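Local coordinates for Non-heme chloroperoxidase CPO-A1 (Streptomyces aureofaciens, PDB 1A8Q), which is a cofactor-free haloperoxidase of the alpha/beta hydrolase superfamily that brominates and may carry out the chlorination step of 7-chlorotetracycline biosynthesis, at residues 151-156 with 181-187; 2-6 with 74-79. The contacts are given in a common frame with arbitrary orientation. Numbering follows the deposited sequence.

Interaction 1: residues 151-156 with 181-187; sequences RSQFWK and WYMAMAQ
Two helices of the cap of this alpha/beta hydrolase, 137-162 (kinked at Ser152 and Gln153) and 174-184, meet here, the second giving way to a type I turn from Ala184 to Gln187. CA atoms are 5.4 Å apart at Trp155 and Trp181 and 7.0 Å at Ser152 and Met185. Trp155 (chi1 m, chi2 139°) loses most surface: its CA-CB bond points toward 181-187, and Ala184 CB sits 3.4 Å from the centroid of its five-membered ring, 9° off the normal, a CH-pi contact. Met185 SD, 4.2 Å from Trp155 CD1, makes a Met-aromatic contact at the ring edge. Trp155 CZ2 lies 3.5 Å from Gln187 NE2, and Trp28 meets the Trp155 ring edge-to-face. Trp181, its CA-CB bond sideways, reaches 151-156 with chi1 t: Trp181 CD1 is 3.8 Å from Lys156 CG, and Trp181 NE1 donates to Ser152 OG at 2.9 Å. Water 1 bridges the helices: it accepts from Trp155 NE1 (2.9 Å) and Arg151 NH1 (2.8 Å) and lies 2.8 Å from Ala184 O.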
loop_
_atom_site.group_PDB
_atom_site.type_symbol
_atom_site.label_atom_id
_atom_site.label_comp_id
_atom_site.label_asym_id
_atom_site.label_seq_id
_atom_site.Cartn_x
_atom_site.Cartn_y
_atom_site.Cartn_z
ATOM N N ARG A 151 -5.933 20.429 5.056
ATOM C CA ARG A 151 -5.983 19.000 4.635
ATOM C C ARG A 151 -7.275 18.546 3.999
ATOM O O ARG A 151 -7.225 17.639 3.165
ATOM C CB ARG A 151 -5.609 18.175 5.876
ATOM C CG ARG A 151 -6.607 18.138 7.026
ATOM C CD ARG A 151 -6.137 17.364 8.267
ATOM N NE ARG A 151 -7.144 17.492 9.351
ATOM C CZ ARG A 151 -8.037 16.585 9.730
ATOM N NH1 ARG A 151 -8.085 15.372 9.185
ATOM N NH2 ARG A 151 -8.938 16.799 10.705
ATOM N N SER A 152 -8.419 19.063 4.483
ATOM C CA SER A 152 -9.700 18.557 3.915
ATOM C C SER A 152 -9.826 18.850 2.440
ATOM O O SER A 152 -10.074 17.934 1.611
ATOM C CB SER A 152 -10.850 19.167 4.719
ATOM O OG SER A 152 -12.095 18.659 4.201
ATOM N N GLN A 153 -9.614 20.108 2.021
ATOM C CA GLN A 153 -9.634 20.467 0.617
ATOM C C GLN A 153 -8.498 19.722 -0.110
ATOM O O GLN A 153 -8.698 19.332 -1.248
ATOM C CB GLN A 153 -9.353 21.980 0.398
ATOM C CG GLN A 153 -9.546 22.423 -1.044
ATOM C CD GLN A 153 -10.931 22.145 -1.584
ATOM O OE1 GLN A 153 -11.940 22.366 -0.897
ATOM N NE2 GLN A 153 -11.047 21.673 -2.829
ATOM N N PHE A 154 -7.366 19.572 0.571
ATOM C CA PHE A 154 -6.223 18.899 -0.095
ATOM C C PHE A 154 -6.574 17.474 -0.502
ATOM O O PHE A 154 -6.142 16.999 -1.578
ATOM C CB PHE A 154 -4.998 18.904 0.821
ATOM C CG PHE A 154 -3.789 18.235 0.160
ATOM C CD1 PHE A 154 -3.185 18.840 -0.908
ATOM C CD2 PHE A 154 -3.313 17.053 0.718
ATOM C CE1 PHE A 154 -2.037 18.229 -1.481
ATOM C CE2 PHE A 154 -2.172 16.457 0.152
ATOM C CZ PHE A 154 -1.580 17.081 -0.917
ATOM N N TRP A 155 -7.344 16.763 0.320
ATOM C CA TRP A 155 -7.710 15.372 -0.093
ATOM C C TRP A 155 -8.635 15.426 -1.282
ATOM O O TRP A 155 -8.576 14.541 -2.164
ATOM C CB TRP A 155 -8.321 14.641 1.105
ATOM C CG TRP A 155 -7.399 14.565 2.278
ATOM C CD1 TRP A 155 -7.758 14.746 3.587
ATOM C CD2 TRP A 155 -6.014 14.170 2.293
ATOM N NE1 TRP A 155 -6.666 14.592 4.385
ATOM C CE2 TRP A 155 -5.585 14.226 3.618
ATOM C CE3 TRP A 155 -5.115 13.791 1.275
ATOM C CZ2 TRP A 155 -4.279 13.903 4.008
ATOM C CZ3 TRP A 155 -3.814 13.450 1.667
ATOM C CH2 TRP A 155 -3.424 13.532 3.012
ATOM N N LYS A 156 -9.594 16.374 -1.318
ATOM C CA LYS A 156 -10.469 16.488 -2.481
ATOM C C LYS A 156 -9.658 16.766 -3.746
ATOM O O LYS A 156 -9.908 16.125 -4.793
ATOM C CB LYS A 156 -11.476 17.630 -2.280
ATOM C CG LYS A 156 -12.287 17.320 -0.998
ATOM C CD LYS A 156 -13.149 18.439 -0.486
ATOM C CE LYS A 156 -13.780 19.325 -1.531
ATOM N NZ LYS A 156 -14.821 18.576 -2.313
ATOM N N TRP A 181 -11.731 10.971 0.312
ATOM C CA TRP A 181 -11.761 12.032 1.355
ATOM C C TRP A 181 -12.194 11.477 2.693
ATOM O O TRP A 181 -11.587 11.779 3.725
ATOM C CB TRP A 181 -12.691 13.142 0.877
ATOM C CG TRP A 181 -12.955 14.224 1.895
ATOM C CD1 TRP A 181 -12.189 15.297 2.185
ATOM C CD2 TRP A 181 -14.103 14.257 2.745
ATOM N NE1 TRP A 181 -12.828 16.042 3.197
ATOM C CE2 TRP A 181 -13.995 15.421 3.527
ATOM C CE3 TRP A 181 -15.230 13.453 2.902
ATOM C CZ2 TRP A 181 -14.953 15.777 4.472
ATOM C CZ3 TRP A 181 -16.197 13.821 3.826
ATOM C CH2 TRP A 181 -16.041 14.973 4.638
ATOM N N TYR A 182 -13.250 10.669 2.745
ATOM C CA TYR A 182 -13.769 10.103 3.997
ATOM C C TYR A 182 -12.723 9.283 4.729
ATOM O O TYR A 182 -12.579 9.382 5.959
ATOM C CB TYR A 182 -14.973 9.200 3.612
ATOM C CG TYR A 182 -15.591 8.417 4.740
ATOM C CD1 TYR A 182 -15.183 7.125 5.033
ATOM C CD2 TYR A 182 -16.677 8.959 5.443
ATOM C CE1 TYR A 182 -15.755 6.392 6.050
ATOM C CE2 TYR A 182 -17.279 8.209 6.439
ATOM C CZ TYR A 182 -16.845 6.934 6.709
ATOM O OH TYR A 182 -17.399 6.181 7.717
ATOM N N MET A 183 -11.970 8.417 4.018
ATOM C CA MET A 183 -10.918 7.657 4.643
ATOM C C MET A 183 -9.775 8.597 5.125
ATOM O O MET A 183 -9.254 8.325 6.212
ATOM C CB MET A 183 -10.334 6.602 3.642
ATOM C CG MET A 183 -11.455 5.544 3.442
ATOM S SD MET A 183 -10.720 4.219 2.391
ATOM C CE MET A 183 -11.039 4.951 0.808
ATOM N N ALA A 184 -9.439 9.562 4.313
ATOM C CA ALA A 184 -8.296 10.453 4.671
ATOM C C ALA A 184 -8.598 11.315 5.873
ATOM O O ALA A 184 -7.673 11.620 6.652
ATOM C CB ALA A 184 -7.997 11.298 3.446
ATOM N N MET A 185 -9.885 11.594 6.171
ATOM C CA MET A 185 -10.196 12.467 7.320
ATOM C C MET A 185 -9.910 11.737 8.597
ATOM O O MET A 185 -9.824 12.358 9.678
ATOM C CB MET A 185 -11.670 12.919 7.238
ATOM C CG MET A 185 -11.863 13.924 6.092
ATOM S SD MET A 185 -10.910 15.458 6.344
ATOM C CE MET A 185 -11.859 16.072 7.747
ATOM N N ALA A 186 -9.708 10.411 8.618
ATOM C CA ALA A 186 -9.398 9.690 9.828
ATOM C C ALA A 186 -7.888 9.637 10.077
ATOM O O ALA A 186 -7.516 9.103 11.137
ATOM C CB ALA A 186 -9.908 8.241 9.751
ATOM N N GLN A 187 -7.090 10.184 9.163
ATOM C CA GLN A 187 -5.637 10.110 9.429
ATOM C C GLN A 187 -5.171 11.307 10.294
ATOM O O GLN A 187 -5.635 12.410 10.018
ATOM C CB GLN A 187 -4.961 10.191 8.077
ATOM C CG GLN A 187 -3.421 10.095 8.130
ATOM C CD GLN A 187 -2.784 10.446 6.806
ATOM O OE1 GLN A 187 -1.959 9.657 6.222
ATOM N NE2 GLN A 187 -3.056 11.606 6.287
HETATM O O HOH W 1 -6.632 14.119 7.208
#

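Interaction 2: residues 2-6 with 74-79; sequences ICTTR and DDLNDL
Arg6, just past an edge strand, meets three acidic residues of helix 69-82: Asp74, Asp75 and Asp78. In this alpha/beta hydrolase fold, strand 2-4 is the outermost strand at one side of the central sheet, and the helix packs beside it, with CA atoms 6.1 Å apart at Cys3 and Leu79 and 5.8 Å at Thr5 and Asp78. The CA-CB bonds of Cys3 and, just past the strand, Thr5 point toward the helix, those of Ile2 and Thr4 away. Cys3 (chi1 t) sets CB 3.8 Å from Leu79 CD1. Arg6 takes phi/psi -60/-24 and chi1 p, so its side chain curls back over the helix. In a salt-bridge network, Arg6 NH1 pairs with Asp75 OD1 and Asp78 OD2, both at 2.8 Å, and Arg6 NH2 also donates to Asp75 OD1 at 3.0 Å. Asp74 CB lies over the guanidinium face, 3.4 Å from Arg6 CZ, while the Asp74 carboxylate pairs with His107 and Arg106; Asp75 OD2 has a second partner in Arg55. Asp78 OD2 also accepts from Arg6 N at 2.9 Å, and water 2 joins Thr5 OG1 (2.7 Å) to Asp75 OD1 (2.8 Å).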
loop_
_atom_site.group_PDB
_atom_site.type_symbol
_atom_site.label_atom_id
_atom_site.label_comp_id
_atom_site.label_asym_id
_atom_site.label_seq_id
_atom_site.Cartn_x
_atom_site.Cartn_y
_atom_site.Cartn_z
ATOM N N ILE A 2 -8.931 -5.517 17.594
ATOM C CA ILE A 2 -7.756 -4.704 17.943
ATOM C C ILE A 2 -6.587 -5.614 18.279
ATOM O O ILE A 2 -6.754 -6.580 19.044
ATOM C CB ILE A 2 -8.036 -3.822 19.188
ATOM C CG1 ILE A 2 -9.165 -2.835 18.913
ATOM C CG2 ILE A 2 -6.798 -3.076 19.670
ATOM C CD1 ILE A 2 -8.862 -1.713 17.959
ATOM N N CYS A 3 -5.422 -5.269 17.755
ATOM C CA CYS A 3 -4.181 -5.933 18.149
ATOM C C CYS A 3 -3.380 -4.896 18.945
ATOM O O CYS A 3 -3.238 -3.772 18.456
ATOM C CB CYS A 3 -3.390 -6.318 16.891
ATOM S SG CYS A 3 -1.685 -6.834 17.279
ATOM N N THR A 4 -2.932 -5.250 20.141
ATOM C CA THR A 4 -2.141 -4.258 20.900
ATOM C C THR A 4 -0.653 -4.538 20.642
ATOM O O THR A 4 -0.215 -5.678 20.814
ATOM C CB THR A 4 -2.478 -4.335 22.385
ATOM O OG1 THR A 4 -3.878 -4.068 22.571
ATOM C CG2 THR A 4 -1.681 -3.313 23.186
ATOM N N THR A 5 0.067 -3.507 20.207
ATOM C CA THR A 5 1.459 -3.728 19.827
ATOM C C THR A 5 2.322 -3.806 21.081
ATOM O O THR A 5 1.902 -3.473 22.185
ATOM C CB THR A 5 2.031 -2.654 18.899
ATOM O OG1 THR A 5 2.145 -1.432 19.654
ATOM C CG2 THR A 5 1.134 -2.421 17.694
ATOM N N ARG A 6 3.606 -4.069 20.815
ATOM C CA ARG A 6 4.606 -4.098 21.879
ATOM C C ARG A 6 4.729 -2.774 22.612
ATOM O O ARG A 6 5.199 -2.719 23.767
ATOM C CB ARG A 6 5.941 -4.388 21.168
ATOM C CG ARG A 6 6.341 -3.206 20.277
ATOM C CD ARG A 6 7.206 -3.617 19.088
ATOM N NE ARG A 6 7.405 -2.474 18.189
ATOM C CZ ARG A 6 6.484 -2.059 17.324
ATOM N NH1 ARG A 6 5.360 -2.748 17.202
ATOM N NH2 ARG A 6 6.679 -0.992 16.576
ATOM N N ASP A 74 7.292 -3.436 12.306
ATOM C CA ASP A 74 7.246 -4.101 13.580
ATOM C C ASP A 74 5.783 -4.208 14.045
ATOM O O ASP A 74 5.422 -5.148 14.741
ATOM C CB ASP A 74 8.102 -3.459 14.674
ATOM C CG ASP A 74 9.594 -3.556 14.381
ATOM O OD1 ASP A 74 10.016 -4.260 13.473
ATOM O OD2 ASP A 74 10.375 -2.848 15.094
ATOM N N ASP A 75 4.991 -3.164 13.744
ATOM C CA ASP A 75 3.558 -3.263 14.051
ATOM C C ASP A 75 2.948 -4.408 13.240
ATOM O O ASP A 75 2.188 -5.181 13.837
ATOM C CB ASP A 75 2.839 -1.958 13.715
ATOM C CG ASP A 75 3.170 -0.814 14.672
ATOM O OD1 ASP A 75 3.807 -0.975 15.712
ATOM O OD2 ASP A 75 2.712 0.310 14.331
ATOM N N LEU A 76 3.314 -4.561 11.983
ATOM C CA LEU A 76 2.831 -5.684 11.165
ATOM C C LEU A 76 3.306 -6.998 11.772
ATOM O O LEU A 76 2.524 -7.948 11.937
ATOM C CB LEU A 76 3.281 -5.490 9.710
ATOM C CG LEU A 76 2.972 -6.662 8.756
ATOM C CD1 LEU A 76 1.454 -6.778 8.621
ATOM C CD2 LEU A 76 3.609 -6.441 7.395
ATOM N N ASN A 77 4.572 -7.043 12.231
ATOM C CA ASN A 77 5.066 -8.256 12.896
ATOM C C ASN A 77 4.249 -8.614 14.121
ATOM O O ASN A 77 3.950 -9.788 14.385
ATOM C CB ASN A 77 6.553 -8.115 13.258
ATOM C CG ASN A 77 7.073 -9.341 13.996
ATOM O OD1 ASN A 77 7.474 -9.302 15.161
ATOM N ND2 ASN A 77 7.033 -10.458 13.319
ATOM N N ASP A 78 3.856 -7.605 14.912
ATOM C CA ASP A 78 3.057 -7.875 16.116
ATOM C C ASP A 78 1.699 -8.468 15.738
ATOM O O ASP A 78 1.249 -9.373 16.437
ATOM C CB ASP A 78 2.846 -6.617 16.973
ATOM C CG ASP A 78 4.088 -6.196 17.744
ATOM O OD1 ASP A 78 5.026 -7.018 17.909
ATOM O OD2 ASP A 78 4.129 -5.032 18.169
ATOM N N LEU A 79 1.088 -8.008 14.656
ATOM C CA LEU A 79 -0.221 -8.515 14.237
ATOM C C LEU A 79 -0.098 -9.957 13.753
ATOM O O LEU A 79 -0.874 -10.822 14.146
ATOM C CB LEU A 79 -0.756 -7.623 13.103
ATOM C CG LEU A 79 -2.085 -8.075 12.478
ATOM C CD1 LEU A 79 -3.242 -7.832 13.417
ATOM C CD2 LEU A 79 -2.297 -7.329 11.161
HETATM O O HOH W 2 3.768 0.189 18.261
#

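How the interactions relate
Interaction 2 comes first along the chain and closes before interaction 1 opens; their centres are 25 Å apart, with nearest atoms about 13 Å apart, and they share no helix or strand. One contact lies in the alpha/beta core, the other in the helical cap. Residues 2-6 and 74-79 belong to the core, where an outermost strand of the eight-stranded sheet meets a flanking helix, away from the catalytic triad. Residues 151-156 and 181-187 lie in the helical insertion between strands 112-118 and 215-220. There the Gln187 side chain is about 11 Å from that of Ser94, and the Trp155 side chain about 11 Å from that of His252, so interaction 1 joins two cap helices without touching the triad.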